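PDB 6QWT: genome polyprotein, which includes as its 3Dpol portion, the part modelled here, an RNA-dependent RNA polymerase that probably copies the viral RNA genome. Local coordinates for residues 83-94 / 187-197. Sequence-based numbering, arbitrary orientation.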
loop_
_atom_site.group_PDB
_atom_site.type_symbol
_atom_site.label_atom_id
_atom_site.label_comp_id
_atom_site.label_asym_id
_atom_site.label_seq_id
_atom_site.Cartn_x
_atom_site.Cartn_y
_atom_site.Cartn_z
ATOM N N PHE A 83 -14.212 7.954 16.211
ATOM C CA PHE A 83 -14.547 6.538 16.232
ATOM C C PHE A 83 -15.454 6.232 17.421
ATOM O O PHE A 83 -15.169 6.678 18.541
ATOM C CB PHE A 83 -13.283 5.681 16.327
ATOM C CG PHE A 83 -12.527 5.551 15.037
ATOM C CD1 PHE A 83 -11.211 5.980 14.945
ATOM C CD2 PHE A 83 -13.120 4.980 13.922
ATOM C CE1 PHE A 83 -10.504 5.857 13.761
ATOM C CE2 PHE A 83 -12.416 4.852 12.737
ATOM C CZ PHE A 83 -11.108 5.293 12.656
ATOM N N PRO A 84 -16.535 5.485 17.230
ATOM C CA PRO A 84 -17.264 4.932 18.369
ATOM C C PRO A 84 -16.502 3.752 18.940
ATOM O O PRO A 84 -15.461 3.363 18.388
ATOM C CB PRO A 84 -18.599 4.495 17.746
ATOM C CG PRO A 84 -18.227 4.117 16.357
ATOM C CD PRO A 84 -17.129 5.075 15.944
ATOM N N PRO A 85 -16.959 3.167 20.046
ATOM C CA PRO A 85 -16.323 1.930 20.521
ATOM C C PRO A 85 -16.330 0.864 19.433
ATOM O O PRO A 85 -17.361 0.591 18.813
ATOM C CB PRO A 85 -17.182 1.527 21.724
ATOM C CG PRO A 85 -17.747 2.820 22.220
ATOM C CD PRO A 85 -17.962 3.677 21.001
ATOM N N LEU A 86 -15.158 0.289 19.179
ATOM C CA LEU A 86 -14.994 -0.762 18.188
ATOM C C LEU A 86 -14.741 -2.092 18.886
ATOM O O LEU A 86 -14.313 -2.142 20.041
ATOM C CB LEU A 86 -13.844 -0.444 17.225
ATOM C CG LEU A 86 -13.980 0.828 16.391
ATOM C CD1 LEU A 86 -12.679 1.118 15.662
ATOM C CD2 LEU A 86 -15.135 0.719 15.407
ATOM N N HIS A 87 -15.010 -3.176 18.164
ATOM C CA HIS A 87 -14.927 -4.517 18.719
ATOM C C HIS A 87 -14.001 -5.377 17.871
ATOM O O HIS A 87 -13.580 -4.994 16.776
ATOM C CB HIS A 87 -16.316 -5.163 18.819
ATOM C CG HIS A 87 -17.207 -4.507 19.826
ATOM N ND1 HIS A 87 -17.421 -5.029 21.083
ATOM C CD2 HIS A 87 -17.927 -3.359 19.766
ATOM C CE1 HIS A 87 -18.239 -4.236 21.753
ATOM N NE2 HIS A 87 -18.559 -3.217 20.977
ATOM N N THR A 88 -13.680 -6.552 18.400
ATOM C CA THR A 88 -12.843 -7.513 17.705
ATOM C C THR A 88 -13.708 -8.459 16.878
ATOM O O THR A 88 -14.892 -8.671 17.157
ATOM C CB THR A 88 -11.981 -8.306 18.696
ATOM O OG1 THR A 88 -12.806 -9.184 19.472
ATOM C CG2 THR A 88 -11.239 -7.359 19.628
ATOM N N LEU A 89 -13.104 -9.012 15.833
ATOM C CA LEU A 89 -13.751 -10.032 15.025
ATOM C C LEU A 89 -13.482 -11.408 15.615
ATOM O O LEU A 89 -12.421 -11.661 16.194
ATOM C CB LEU A 89 -13.251 -9.990 13.579
ATOM C CG LEU A 89 -13.553 -8.748 12.741
ATOM C CD1 LEU A 89 -13.191 -9.005 11.286
ATOM C CD2 LEU A 89 -15.014 -8.343 12.873
ATOM N N THR A 90 -14.463 -12.296 15.475
ATOM C CA THR A 90 -14.238 -13.692 15.810
ATOM C C THR A 90 -13.184 -14.284 14.878
ATOM O O THR A 90 -12.903 -13.753 13.800
ATOM C CB THR A 90 -15.540 -14.489 15.704
ATOM O OG1 THR A 90 -15.921 -14.594 14.328
ATOM C CG2 THR A 90 -16.659 -13.807 16.483
ATOM N N MET A 91 -12.594 -15.399 15.306
ATOM C CA MET A 91 -11.574 -16.039 14.481
ATOM C C MET A 91 -12.148 -16.485 13.144
ATOM O O MET A 91 -11.488 -16.361 12.104
ATOM C CB MET A 91 -10.961 -17.225 15.216
ATOM C CG MET A 91 -9.835 -17.875 14.438
ATOM S SD MET A 91 -9.146 -19.313 15.252
ATOM C CE MET A 91 -8.587 -18.607 16.798
ATOM N N LEU A 92 -13.382 -16.996 13.151
ATOM C CA LEU A 92 -14.014 -17.427 11.909
ATOM C C LEU A 92 -14.341 -16.241 11.012
ATOM O O LEU A 92 -14.219 -16.332 9.785
ATOM C CB LEU A 92 -15.274 -18.233 12.217
ATOM C CG LEU A 92 -15.037 -19.704 12.561
ATOM C CD1 LEU A 92 -16.186 -20.255 13.390
ATOM C CD2 LEU A 92 -14.849 -20.518 11.292
ATOM N N GLU A 93 -14.764 -15.121 11.604
ATOM C CA GLU A 93 -15.004 -13.917 10.813
ATOM C C GLU A 93 -13.707 -13.387 10.216
ATOM O O GLU A 93 -13.683 -12.952 9.059
ATOM C CB GLU A 93 -15.677 -12.845 11.668
ATOM C CG GLU A 93 -17.187 -12.981 11.757
ATOM C CD GLU A 93 -17.800 -12.043 12.779
ATOM O OE1 GLU A 93 -17.137 -11.751 13.797
ATOM O OE2 GLU A 93 -18.948 -11.600 12.563
ATOM N N ALA A 94 -12.619 -13.417 10.988
ATOM C CA ALA A 94 -11.340 -12.942 10.471
ATOM C C ALA A 94 -10.856 -13.797 9.307
ATOM O O ALA A 94 -10.159 -13.296 8.418
ATOM C CB ALA A 94 -10.297 -12.915 11.588
ATOM N N ARG A 187 -6.266 -9.506 12.162
ATOM C CA ARG A 187 -7.624 -9.267 11.694
ATOM C C ARG A 187 -8.650 -9.472 12.799
ATOM O O ARG A 187 -9.764 -8.950 12.701
ATOM C CB ARG A 187 -7.948 -10.178 10.506
ATOM C CG ARG A 187 -7.075 -9.941 9.289
ATOM C CD ARG A 187 -7.386 -10.932 8.179
ATOM N NE ARG A 187 -7.966 -10.263 7.019
ATOM C CZ ARG A 187 -9.199 -10.473 6.572
ATOM N NH1 ARG A 187 -9.992 -11.344 7.183
ATOM N NH2 ARG A 187 -9.641 -9.812 5.512
ATOM N N MET A 188 -8.307 -10.222 13.844
ATOM C CA MET A 188 -9.210 -10.321 14.983
ATOM C C MET A 188 -9.173 -9.045 15.812
ATOM O O MET A 188 -10.214 -8.433 16.075
ATOM C CB MET A 188 -8.852 -11.541 15.836
ATOM C CG MET A 188 -9.219 -12.871 15.193
ATOM S SD MET A 188 -8.572 -14.287 16.105
ATOM C CE MET A 188 -9.583 -14.233 17.586
ATOM N N LEU A 189 -7.970 -8.610 16.207
ATOM C CA LEU A 189 -7.837 -7.458 17.094
ATOM C C LEU A 189 -8.298 -6.170 16.422
ATOM O O LEU A 189 -8.986 -5.351 17.044
ATOM C CB LEU A 189 -6.385 -7.314 17.552
ATOM C CG LEU A 189 -5.793 -8.444 18.390
ATOM C CD1 LEU A 189 -4.298 -8.231 18.576
ATOM C CD2 LEU A 189 -6.499 -8.526 19.731
ATOM N N PHE A 190 -7.923 -5.971 15.160
ATOM C CA PHE A 190 -8.170 -4.717 14.456
ATOM C C PHE A 190 -9.245 -4.835 13.383
ATOM O O PHE A 190 -9.452 -3.881 12.624
ATOM C CB PHE A 190 -6.867 -4.205 13.837
ATOM C CG PHE A 190 -5.760 -4.009 14.830
ATOM C CD1 PHE A 190 -5.692 -2.852 15.592
ATOM C CD2 PHE A 190 -4.788 -4.982 15.007
ATOM C CE1 PHE A 190 -4.674 -2.667 16.514
ATOM C CE2 PHE A 190 -3.769 -4.804 15.926
ATOM C CZ PHE A 190 -3.711 -3.646 16.680
ATOM N N GLY A 191 -9.939 -5.974 13.303
ATOM C CA GLY A 191 -10.937 -6.153 12.259
ATOM C C GLY A 191 -12.082 -5.163 12.355
ATOM O O GLY A 191 -12.615 -4.717 11.336
ATOM N N GLY A 192 -12.485 -4.814 13.580
ATOM C CA GLY A 192 -13.490 -3.777 13.746
ATOM C C GLY A 192 -13.041 -2.442 13.182
ATOM O O GLY A 192 -13.820 -1.734 12.542
ATOM N N LEU A 193 -11.774 -2.085 13.406
ATOM C CA LEU A 193 -11.231 -0.882 12.786
ATOM C C LEU A 193 -11.157 -1.029 11.270
ATOM O O LEU A 193 -11.522 -0.103 10.535
ATOM C CB LEU A 193 -9.851 -0.571 13.363
ATOM C CG LEU A 193 -9.114 0.639 12.781
ATOM C CD1 LEU A 193 -9.845 1.938 13.102
ATOM C CD2 LEU A 193 -7.687 0.684 13.292
ATOM N N PHE A 194 -10.699 -2.189 10.786
ATOM C CA PHE A 194 -10.610 -2.406 9.345
ATOM C C PHE A 194 -11.983 -2.321 8.693
ATOM O O PHE A 194 -12.131 -1.730 7.618
ATOM C CB PHE A 194 -9.959 -3.759 9.047
ATOM C CG PHE A 194 -8.536 -3.874 9.531
ATOM C CD1 PHE A 194 -7.776 -2.741 9.778
ATOM C CD2 PHE A 194 -7.959 -5.119 9.741
ATOM C CE1 PHE A 194 -6.467 -2.848 10.225
ATOM C CE2 PHE A 194 -6.652 -5.233 10.186
ATOM C CZ PHE A 194 -5.906 -4.095 10.431
ATOM N N GLU A 195 -13.002 -2.905 9.331
ATOM C CA GLU A 195 -14.365 -2.792 8.820
ATOM C C GLU A 195 -14.771 -1.333 8.662
ATOM O O GLU A 195 -15.290 -0.929 7.615
ATOM C CB GLU A 195 -15.336 -3.506 9.758
ATOM C CG GLU A 195 -15.467 -4.993 9.530
ATOM C CD GLU A 195 -16.615 -5.585 10.319
ATOM O OE1 GLU A 195 -16.879 -5.103 11.443
ATOM O OE2 GLU A 195 -17.261 -6.524 9.817
ATOM N N ALA A 196 -14.530 -0.526 9.698
ATOM C CA ALA A 196 -14.992 0.857 9.686
ATOM C C ALA A 196 -14.297 1.672 8.603
ATOM O O ALA A 196 -14.914 2.546 7.982
ATOM C CB ALA A 196 -14.769 1.492 11.060
ATOM N N MET A 197 -13.015 1.402 8.355
ATOM C CA MET A 197 -12.238 2.210 7.420
ATOM C C MET A 197 -12.287 1.664 5.997
ATOM O O MET A 197 -12.529 2.422 5.052
ATOM C CB MET A 197 -10.786 2.310 7.896
ATOM C CG MET A 197 -10.636 3.018 9.227
ATOM S SD MET A 197 -8.925 3.148 9.753
ATOM C CE MET A 197 -8.240 4.186 8.462
HETATM O O HOH W 1 -10.900 -4.012 15.828
#
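Leu89 lies over the break between helices 180-189 and 191-198, its CG 3.7 Å from the CA of Gly191, and CD1 also meets Arg187 O. Here an extended run of the picornaviral polymerase, with a short strand at 86-87 that pairs in parallel with strand 257-258, leads into helix 91-96 and packs across a helix-helix junction. Gly191 and Gly192 have no side chains, which lets Leu89 and the His87 carbonyl come in against the helix backbone; His87 O approaches Gly192 CA to 3.3 Å in a CA-H...O contact.

Toward Phe83 the apolar contact continues through Leu86, whose CD1 touches the CA and CD1 of Leu193. Leu193 points CG away from its own backbone N (chi1 178°), which with chi2 brings CD1 over one face of the Phe83 ring, a CH-pi contact 4.1 Å from the centroid. Met197 CG meets that ring near its edge, while Tyr204 stacks on it. At the other end, Met188 sets SD 3.9 Å from Met91 CB, and the bend at chi3 (70°) turns CE back toward the same residue; its CG packs on Ala94 CB.

Polar links border these groups. Leu89 N donates to Met188 O at 3.0 Å. Thr90 and Glu93 form a capping box that starts helix 91-96. Arg187 NH2 bonds Asp102 O; NH1 comes so near Ala94 O (2.3 Å) that this distance is doubtful. Where helix 191-198 begins, one water donates to His87 O and to Leu189 O (2.6 Å) and accepts from Leu193 N at 3.2 Å.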